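Local atomic coordinates of Two-component response regulator, LuxR family (Aurantimonas sp., PDB entry 3CZ5), a protein that probably acts as a DNA-binding transcription regulator of two-component signalling, represented here mainly by its phosphoacceptor receiver domain. Residues M9-H14 with G41-L46; G65-T70 with L95-A100; A79-I84 with E120-G125. All coordinates share one frame; numbering follows the deposited sequence.

Overall arrangement
All three contacts belong to one receiver domain, a parallel sheet with helices on both faces. Contact 1, earliest along the chain, joins strand 6-11 to helix 40-48 and closes before the others open. Contacts 2 and 3 interleave: helix 66-76, strand 82-86, helix 91-99 and helix 114-122 supply their segments in turn. Centres of contacts 1 and 2 lie about 15 Å apart, those of 1 and 3 about 16 Å, those of 2 and 3 about 14 Å. Only contacts 2 and 3 touch, where Thr-70 and Ala-97 pack on Ile-82 and Ile-84. Strand 82-86 thus serves helices on both faces, coupling the two layers through the sheet.

Contact 1: M9-H14 with G41-L46; sequences MLVDDH and GEAYRL. With PO4 (phosphate ion), chain F.
Met-9 holds CG anti to its backbone N (chi1 177°) and its chain stays extended beyond CG, while Val-11 puts CG1 anti to N (chi1 175°) and CG2 beside N; both reach helix 40-48. Val-11 meets Ala-43 with both methyls, CG2 lying 3.8 Å and CG1 4.1 Å from Ala-43 CB. The Met-9 side chain crosses that of Leu-46 at about a right angle, with SD 4.0 Å from Leu-46 CB; the placement of Met-9 CE against Leu-46 is doubtful. Met-9 SD also lies 3.9 Å from Ala-43 O. No hydrogen bond links the segments; the sound contacts are those of Val-11 with Ala-43 and of Met-9 SD, with Ala-37 of strand 31-37 bordering them.

His-14 N makes a weak 3.2 Å bond to Asp-12 OD1, and His-14 ND1 a weak one of 3.0 Å to O3 of a phosphate ion, probably from crystallisation.

The axes of strand 9-11 and helix 41-46 approach to 9.3 Å and run nearly antiparallel, at 167°. Strand 31-37, helix 40-48 and strand 54-57 form a beta-alpha-beta crossover whose helix lies over strand 6-11, as in CheY-like receivers, where the acidic pair Asp-12 and Asp-13 stands beside Asp-58, the predicted phosphorylation site.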
loop_
_atom_site.group_PDB
_atom_site.type_symbol
_atom_site.label_atom_id
_atom_site.label_comp_id
_atom_site.label_asym_id
_atom_site.label_seq_id
_atom_site.Cartn_x
_atom_site.Cartn_y
_atom_site.Cartn_z
ATOM N N MET A 9 -7.001 4.750 -3.922
ATOM C CA MET A 9 -6.463 4.404 -5.218
ATOM C C MET A 9 -5.753 3.030 -5.157
ATOM O O MET A 9 -5.027 2.765 -4.169
ATOM C CB MET A 9 -5.442 5.439 -5.579
ATOM C CG MET A 9 -4.696 5.182 -6.948
ATOM S SD MET A 9 -3.793 6.708 -7.451
ATOM C CE MET A 9 -3.864 6.365 -9.149
ATOM N N LEU A 10 -5.976 2.168 -6.158
ATOM C CA LEU A 10 -5.329 0.890 -6.248
ATOM C C LEU A 10 -4.409 0.870 -7.424
ATOM O O LEU A 10 -4.809 1.174 -8.554
ATOM C CB LEU A 10 -6.308 -0.252 -6.532
ATOM C CG LEU A 10 -6.750 -1.147 -5.399
ATOM C CD1 LEU A 10 -7.264 -0.110 -4.460
ATOM C CD2 LEU A 10 -7.840 -1.993 -5.884
ATOM N N VAL A 11 -3.191 0.411 -7.194
ATOM C CA VAL A 11 -2.231 0.378 -8.258
ATOM C C VAL A 11 -1.767 -1.035 -8.200
ATOM O O VAL A 11 -1.159 -1.404 -7.241
ATOM C CB VAL A 11 -1.075 1.302 -7.877
ATOM C CG1 VAL A 11 0.061 1.255 -8.866
ATOM C CG2 VAL A 11 -1.588 2.730 -7.687
ATOM N N ASP A 12 -2.114 -1.810 -9.206
ATOM C CA ASP A 12 -1.783 -3.203 -9.374
ATOM C C ASP A 12 -1.834 -3.441 -10.897
ATOM O O ASP A 12 -2.690 -2.912 -11.583
ATOM C CB ASP A 12 -2.899 -3.978 -8.754
ATOM C CG ASP A 12 -2.539 -5.375 -8.485
ATOM O OD1 ASP A 12 -1.496 -5.808 -8.981
ATOM O OD2 ASP A 12 -3.278 -6.042 -7.732
ATOM N N ASP A 13 -0.919 -4.194 -11.456
ATOM C CA ASP A 13 -0.979 -4.542 -12.887
ATOM C C ASP A 13 -1.752 -5.841 -13.095
ATOM O O ASP A 13 -1.721 -6.384 -14.143
ATOM C CB ASP A 13 0.450 -4.749 -13.416
ATOM C CG ASP A 13 1.328 -5.579 -12.441
ATOM O OD1 ASP A 13 1.393 -5.310 -11.203
ATOM O OD2 ASP A 13 1.946 -6.547 -12.936
ATOM N N HIS A 14 -2.395 -6.350 -12.051
ATOM C CA HIS A 14 -3.143 -7.567 -12.152
ATOM C C HIS A 14 -4.673 -7.262 -12.151
ATOM O O HIS A 14 -5.422 -7.334 -11.146
ATOM C CB HIS A 14 -2.660 -8.546 -11.055
ATOM C CG HIS A 14 -1.332 -9.184 -11.385
ATOM N ND1 HIS A 14 -1.217 -10.376 -12.077
ATOM C CD2 HIS A 14 -0.072 -8.828 -11.038
ATOM C CE1 HIS A 14 0.051 -10.708 -12.154
ATOM N NE2 HIS A 14 0.763 -9.790 -11.527
ATOM N N GLY A 41 3.506 5.158 -13.488
ATOM C CA GLY A 41 3.283 6.412 -14.177
ATOM C C GLY A 41 1.861 6.887 -13.945
ATOM O O GLY A 41 1.626 8.024 -13.449
ATOM N N GLU A 42 0.922 5.993 -14.326
ATOM C CA GLU A 42 -0.509 6.192 -14.257
ATOM C C GLU A 42 -0.832 6.489 -12.786
ATOM O O GLU A 42 -1.744 7.223 -12.447
ATOM C CB GLU A 42 -1.182 4.939 -14.794
ATOM C CG GLU A 42 -2.706 4.965 -15.100
ATOM C CD GLU A 42 -3.325 3.505 -15.416
ATOM O OE1 GLU A 42 -2.545 2.481 -15.356
ATOM O OE2 GLU A 42 -4.583 3.395 -15.686
ATOM N N ALA A 43 -0.018 6.006 -11.893
ATOM C CA ALA A 43 -0.312 6.241 -10.488
ATOM C C ALA A 43 -0.078 7.702 -10.075
ATOM O O ALA A 43 -0.955 8.382 -9.573
ATOM C CB ALA A 43 0.483 5.286 -9.629
ATOM N N TYR A 44 1.133 8.161 -10.278
ATOM C CA TYR A 44 1.468 9.552 -10.124
ATOM C C TYR A 44 0.422 10.494 -10.770
ATOM O O TYR A 44 0.052 11.515 -10.209
ATOM C CB TYR A 44 2.821 9.770 -10.787
ATOM C CG TYR A 44 3.386 11.083 -10.385
ATOM C CD1 TYR A 44 3.429 11.441 -9.035
ATOM C CD2 TYR A 44 3.845 12.000 -11.336
ATOM C CE1 TYR A 44 3.932 12.645 -8.640
ATOM C CE2 TYR A 44 4.351 13.204 -10.935
ATOM C CZ TYR A 44 4.387 13.502 -9.589
ATOM O OH TYR A 44 4.882 14.698 -9.218
ATOM N N ARG A 45 -0.008 10.166 -11.980
ATOM C CA ARG A 45 -0.907 11.028 -12.704
ATOM C C ARG A 45 -2.161 11.133 -11.851
ATOM O O ARG A 45 -2.638 12.200 -11.526
ATOM C CB ARG A 45 -1.217 10.399 -14.076
ATOM C CG ARG A 45 -1.524 11.322 -15.285
ATOM C CD ARG A 45 -1.935 10.503 -16.604
ATOM N NE ARG A 45 -3.414 10.364 -16.833
ATOM C CZ ARG A 45 -4.143 9.212 -16.766
ATOM N NH1 ARG A 45 -3.584 8.025 -16.490
ATOM N NH2 ARG A 45 -5.462 9.234 -16.993
ATOM N N LEU A 46 -2.686 10.000 -11.448
ATOM C CA LEU A 46 -4.037 9.978 -10.904
ATOM C C LEU A 46 -4.025 10.419 -9.519
ATOM O O LEU A 46 -5.044 10.737 -9.005
ATOM C CB LEU A 46 -4.664 8.582 -10.904
ATOM C CG LEU A 46 -4.919 7.928 -12.255
ATOM C CD1 LEU A 46 -5.221 6.409 -12.184
ATOM C CD2 LEU A 46 -6.036 8.587 -12.982
HETATM P P PO4 F . -4.877 -11.369 -13.633
HETATM O O1 PO4 F . -3.649 -12.172 -13.950
HETATM O O2 PO4 F . -5.682 -11.886 -12.488
HETATM O O3 PO4 F . -4.096 -10.212 -13.051
HETATM O O4 PO4 F . -5.622 -11.097 -14.903
#

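Contact 2: G65-T70 with L95-A100; sequences GGIEAT and LKAFEA
Thr-70 brings two donors to one acceptor, the carbonyl oxygen of Gly-66 a turn earlier in helix 66-76. The hydroxyl makes the sounder bond, with Thr-70 OG1 2.8 Å from Gly-66 O, while the backbone N of Thr-70 adds a weak one. OG1 approaches at a C=O...O angle of 148° and is tilted 31° from the carbonyl plane. With chi1 at -75°, OG1 sits beside its own backbone N and CG2 lies anti to that N. The hydroxyl is thereby taken up within its own helix, and the methyl branch is what Thr-70 presents to segment 95-100: CG2 comes within 3.4 Å of Ala-100 O and 4.3 Å of Ala-100 CB.

Neighbouring helices of a CheY-like receiver domain meet here. Helix 66-76 leads into strand 82-86 and helix 91-99 follows it, both on the same face of the sheet, and strand 82-86 is touched by both: Thr-70 packs on Ile-82 and Ile-84, and Ala-97 on Ile-84. Gly-65 is the N-cap just before helix 66-76, and a backbone bond between Gly-66 and Leu-59 ties that start to the chain just after Asp-58, the predicted phosphorylation site.

Ile-67 contributes the largest share of the surface buried between the segments. Its side chain projects across the interface to segment 95-100, where CG1 lies 4.0 Å from Ala-100 CB and 3.7 Å from Ala-97 CA. CD1 is modelled too close to the Ala-97 backbone, so its exact position is doubtful. Ala-97 and Ala-100 form the surface that receives this branched chain, and the CA atoms of Ile-67 and Ala-97 are 5.4 Å apart, the nearest such pair between the two segments.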
loop_
_atom_site.group_PDB
_atom_site.type_symbol
_atom_site.label_atom_id
_atom_site.label_comp_id
_atom_site.label_asym_id
_atom_site.label_seq_id
_atom_site.Cartn_x
_atom_site.Cartn_y
_atom_site.Cartn_z
ATOM N N GLY A 65 8.668 0.151 -9.404
ATOM C CA GLY A 65 7.676 -0.500 -8.556
ATOM C C GLY A 65 7.207 0.409 -7.476
ATOM O O GLY A 65 7.359 1.602 -7.600
ATOM N N GLY A 66 6.687 -0.140 -6.391
ATOM C CA GLY A 66 5.939 0.675 -5.481
ATOM C C GLY A 66 6.866 1.553 -4.711
ATOM O O GLY A 66 6.479 2.599 -4.273
ATOM N N ILE A 67 8.100 1.121 -4.549
ATOM C CA ILE A 67 9.035 1.866 -3.722
ATOM C C ILE A 67 9.457 3.151 -4.490
ATOM O O ILE A 67 9.453 4.252 -3.916
ATOM C CB ILE A 67 10.226 0.957 -3.280
ATOM C CG1 ILE A 67 10.749 1.299 -1.898
ATOM C CG2 ILE A 67 11.311 0.981 -4.265
ATOM C CD1 ILE A 67 10.417 0.146 -0.860
ATOM N N GLU A 68 9.784 3.006 -5.785
ATOM C CA GLU A 68 10.129 4.165 -6.633
ATOM C C GLU A 68 8.897 5.094 -6.747
ATOM O O GLU A 68 8.963 6.309 -6.491
ATOM C CB GLU A 68 10.708 3.726 -8.012
ATOM C CG GLU A 68 12.142 2.884 -7.975
ATOM C CD GLU A 68 12.120 1.252 -8.243
ATOM O OE1 GLU A 68 11.640 0.446 -7.359
ATOM O OE2 GLU A 68 12.627 0.816 -9.336
ATOM N N ALA A 69 7.770 4.479 -7.092
ATOM C CA ALA A 69 6.457 5.123 -7.061
ATOM C C ALA A 69 6.310 5.905 -5.811
ATOM O O ALA A 69 5.842 7.022 -5.838
ATOM C CB ALA A 69 5.359 4.117 -7.107
ATOM N N THR A 70 6.662 5.308 -4.693
ATOM C CA THR A 70 6.274 5.952 -3.413
ATOM C C THR A 70 7.095 7.221 -3.251
ATOM O O THR A 70 6.561 8.220 -2.809
ATOM C CB THR A 70 6.523 5.086 -2.163
ATOM O OG1 THR A 70 5.527 4.063 -2.083
ATOM C CG2 THR A 70 6.511 5.962 -0.878
ATOM N N LEU A 95 11.689 -2.431 5.105
ATOM C CA LEU A 95 12.499 -1.287 5.571
ATOM C C LEU A 95 12.654 -0.241 4.477
ATOM O O LEU A 95 12.482 0.933 4.716
ATOM C CB LEU A 95 13.895 -1.702 5.990
ATOM C CG LEU A 95 13.743 -2.582 7.210
ATOM C CD1 LEU A 95 15.048 -3.446 7.423
ATOM C CD2 LEU A 95 13.330 -1.701 8.390
ATOM N N LYS A 96 13.036 -0.659 3.289
ATOM C CA LYS A 96 13.175 0.248 2.180
ATOM C C LYS A 96 11.888 1.069 2.043
ATOM O O LYS A 96 11.927 2.328 2.036
ATOM C CB LYS A 96 13.356 -0.582 0.917
ATOM C CG LYS A 96 14.436 -0.081 0.008
ATOM C CD LYS A 96 15.229 -1.263 -0.595
ATOM C CE LYS A 96 16.770 -1.052 -0.561
ATOM N NZ LYS A 96 17.448 -2.339 -0.889
ATOM N N ALA A 97 10.765 0.331 1.941
ATOM C CA ALA A 97 9.500 0.858 1.547
ATOM C C ALA A 97 9.341 1.869 2.568
ATOM O O ALA A 97 9.022 3.016 2.245
ATOM C CB ALA A 97 8.425 -0.155 1.677
ATOM N N PHE A 98 9.588 1.493 3.825
ATOM C CA PHE A 98 9.405 2.502 4.900
ATOM C C PHE A 98 10.314 3.707 4.749
ATOM O O PHE A 98 9.866 4.829 4.902
ATOM C CB PHE A 98 9.467 1.961 6.324
ATOM C CG PHE A 98 8.256 1.156 6.704
ATOM C CD1 PHE A 98 6.989 1.757 6.812
ATOM C CD2 PHE A 98 8.351 -0.240 6.946
ATOM C CE1 PHE A 98 5.830 0.959 7.174
ATOM C CE2 PHE A 98 7.223 -1.007 7.297
ATOM C CZ PHE A 98 5.993 -0.421 7.396
ATOM N N GLU A 99 11.573 3.487 4.402
ATOM C CA GLU A 99 12.554 4.547 4.454
ATOM C C GLU A 99 12.093 5.455 3.315
ATOM O O GLU A 99 12.226 6.675 3.400
ATOM C CB GLU A 99 14.005 3.957 4.406
ATOM C CG GLU A 99 15.115 4.791 3.818
ATOM C CD GLU A 99 16.298 3.912 3.332
ATOM O OE1 GLU A 99 16.117 2.659 3.221
ATOM O OE2 GLU A 99 17.413 4.462 3.062
ATOM N N ALA A 100 11.417 4.868 2.326
ATOM C CA ALA A 100 10.884 5.667 1.231
ATOM C C ALA A 100 9.645 6.478 1.547
ATOM O O ALA A 100 9.231 7.262 0.714
ATOM C CB ALA A 100 10.585 4.824 0.029
#

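Contact 3: A79-I84 with E120-G125; sequences AARILI and EAILAG
Arg-81 and Ile-122 lie alongside one another, their side chains running opposite ways. The CG2 branch of Ile-122 flanks the start of the arginine chain, 4.0 Å from Arg-81 CB and 4.1 Å from Arg-81 CG. A chi1 of -74° puts Arg-81 CG anti to the carbonyl carbon, and the chain, extended from CG to NE, carries the guanidinium to the backbone of residues 122-125. One face of its guanidinium is turned to the backbone of Leu-123, whose C lies 4.3 Å above the plane and offset toward the rim. Ile-122 O approaches the same group obliquely: Arg-81 NE is 3.6 Å away, a proximity that does not amount to a hydrogen bond. That oxygen instead accepts the backbone N of Gly-125 at 2.7 Å. Gly-125 leaves the helical conformation with phi at 107°, in a Schellman motif, and its CA lies 3.9 Å from Arg-81 NH2.

Deeper in, Leu-83 and Ile-122 cross obliquely. Here the other branch of Ile-122 does the touching, with CD1 3.9 Å from Leu-83 CB and 4.0 Å from Leu-83 CD1. Leu-115, Ala-118 and Ile-119 of the same helix also pack on Leu-83, whereas Ile-82 points away, toward helix 66-76. Successive residues of strand 82-86 thus address opposite layers, as expected for a strand inside the three-layer alpha-beta-alpha sandwich of CheY-like receiver domains.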
loop_
_atom_site.group_PDB
_atom_site.type_symbol
_atom_site.label_atom_id
_atom_site.label_comp_id
_atom_site.label_asym_id
_atom_site.label_seq_id
_atom_site.Cartn_x
_atom_site.Cartn_y
_atom_site.Cartn_z
ATOM N N ALA A 79 2.805 14.477 2.598
ATOM C CA ALA A 79 1.983 13.765 3.549
ATOM C C ALA A 79 1.311 12.523 2.933
ATOM O O ALA A 79 0.521 11.905 3.578
ATOM C CB ALA A 79 0.973 14.662 4.156
ATOM N N ALA A 80 1.637 12.125 1.716
ATOM C CA ALA A 80 0.948 10.993 1.093
ATOM C C ALA A 80 0.956 9.727 1.897
ATOM O O ALA A 80 2.024 9.247 2.301
ATOM C CB ALA A 80 1.527 10.708 -0.241
ATOM N N ARG A 81 -0.231 9.159 2.086
ATOM C CA ARG A 81 -0.348 7.880 2.731
ATOM C C ARG A 81 -0.346 6.685 1.718
ATOM O O ARG A 81 -1.386 6.385 1.079
ATOM C CB ARG A 81 -1.606 7.886 3.600
ATOM C CG ARG A 81 -1.461 8.692 4.840
ATOM C CD ARG A 81 -2.787 9.173 5.318
ATOM N NE ARG A 81 -2.806 9.409 6.790
ATOM C CZ ARG A 81 -3.749 10.109 7.470
ATOM N NH1 ARG A 81 -4.763 10.688 6.800
ATOM N NH2 ARG A 81 -3.666 10.242 8.797
ATOM N N ILE A 82 0.784 5.984 1.601
ATOM C CA ILE A 82 0.843 4.799 0.744
ATOM C C ILE A 82 0.983 3.470 1.482
ATOM O O ILE A 82 1.852 3.339 2.345
ATOM C CB ILE A 82 2.048 4.879 -0.263
ATOM C CG1 ILE A 82 1.947 6.124 -1.154
ATOM C CG2 ILE A 82 2.137 3.602 -1.119
ATOM C CD1 ILE A 82 2.669 7.257 -0.590
ATOM N N LEU A 83 0.176 2.466 1.128
ATOM C CA LEU A 83 0.257 1.127 1.737
ATOM C C LEU A 83 0.846 0.182 0.712
ATOM O O LEU A 83 0.217 -0.108 -0.289
ATOM C CB LEU A 83 -1.125 0.664 2.126
ATOM C CG LEU A 83 -1.371 -0.823 2.403
ATOM C CD1 LEU A 83 -0.535 -1.346 3.485
ATOM C CD2 LEU A 83 -2.751 -1.110 2.979
ATOM N N ILE A 84 2.078 -0.261 0.869
ATOM C CA ILE A 84 2.530 -1.292 -0.038
ATOM C C ILE A 84 1.814 -2.578 0.353
ATOM O O ILE A 84 1.752 -2.916 1.586
ATOM C CB ILE A 84 3.927 -1.638 0.115
ATOM C CG1 ILE A 84 4.857 -0.494 -0.314
ATOM C CG2 ILE A 84 4.107 -2.865 -0.772
ATOM C CD1 ILE A 84 4.264 0.542 -1.240
ATOM N N GLU A 120 -7.295 0.836 7.546
ATOM C CA GLU A 120 -7.972 1.413 8.687
ATOM C C GLU A 120 -6.994 2.129 9.612
ATOM O O GLU A 120 -7.212 3.298 9.971
ATOM C CB GLU A 120 -8.684 0.344 9.512
ATOM C CG GLU A 120 -9.656 -0.491 8.713
ATOM C CD GLU A 120 -10.984 -0.770 9.461
ATOM O OE1 GLU A 120 -12.048 -0.275 8.964
ATOM O OE2 GLU A 120 -10.953 -1.477 10.527
ATOM N N ALA A 121 -5.932 1.432 10.000
ATOM C CA ALA A 121 -4.908 1.975 10.899
ATOM C C ALA A 121 -4.074 3.062 10.336
ATOM O O ALA A 121 -3.554 3.866 11.106
ATOM C CB ALA A 121 -3.972 0.916 11.303
ATOM N N ILE A 122 -3.815 3.010 9.032
ATOM C CA ILE A 122 -3.002 4.037 8.401
ATOM C C ILE A 122 -3.790 5.358 8.474
ATOM O O ILE A 122 -3.242 6.444 8.827
ATOM C CB ILE A 122 -2.662 3.684 6.958
ATOM C CG1 ILE A 122 -1.345 2.949 6.914
ATOM C CG2 ILE A 122 -2.396 4.904 6.183
ATOM C CD1 ILE A 122 -1.326 1.811 5.867
ATOM N N LEU A 123 -5.089 5.241 8.157
ATOM C CA LEU A 123 -6.022 6.379 8.174
ATOM C C LEU A 123 -6.248 6.876 9.598
ATOM O O LEU A 123 -6.799 7.960 9.850
ATOM C CB LEU A 123 -7.330 5.961 7.538
ATOM C CG LEU A 123 -7.253 5.802 6.029
ATOM C CD1 LEU A 123 -8.559 5.454 5.368
ATOM C CD2 LEU A 123 -6.797 7.122 5.404
ATOM N N ALA A 124 -5.778 6.075 10.539
ATOM C CA ALA A 124 -6.015 6.363 11.926
ATOM C C ALA A 124 -4.825 7.149 12.269
ATOM O O ALA A 124 -4.805 7.833 13.296
ATOM C CB ALA A 124 -6.062 5.058 12.793
ATOM N N GLY A 125 -3.812 7.021 11.428
ATOM C CA GLY A 125 -2.579 7.735 11.619
ATOM C C GLY A 125 -1.448 6.846 12.087
ATOM O O GLY A 125 -0.411 7.377 12.439
#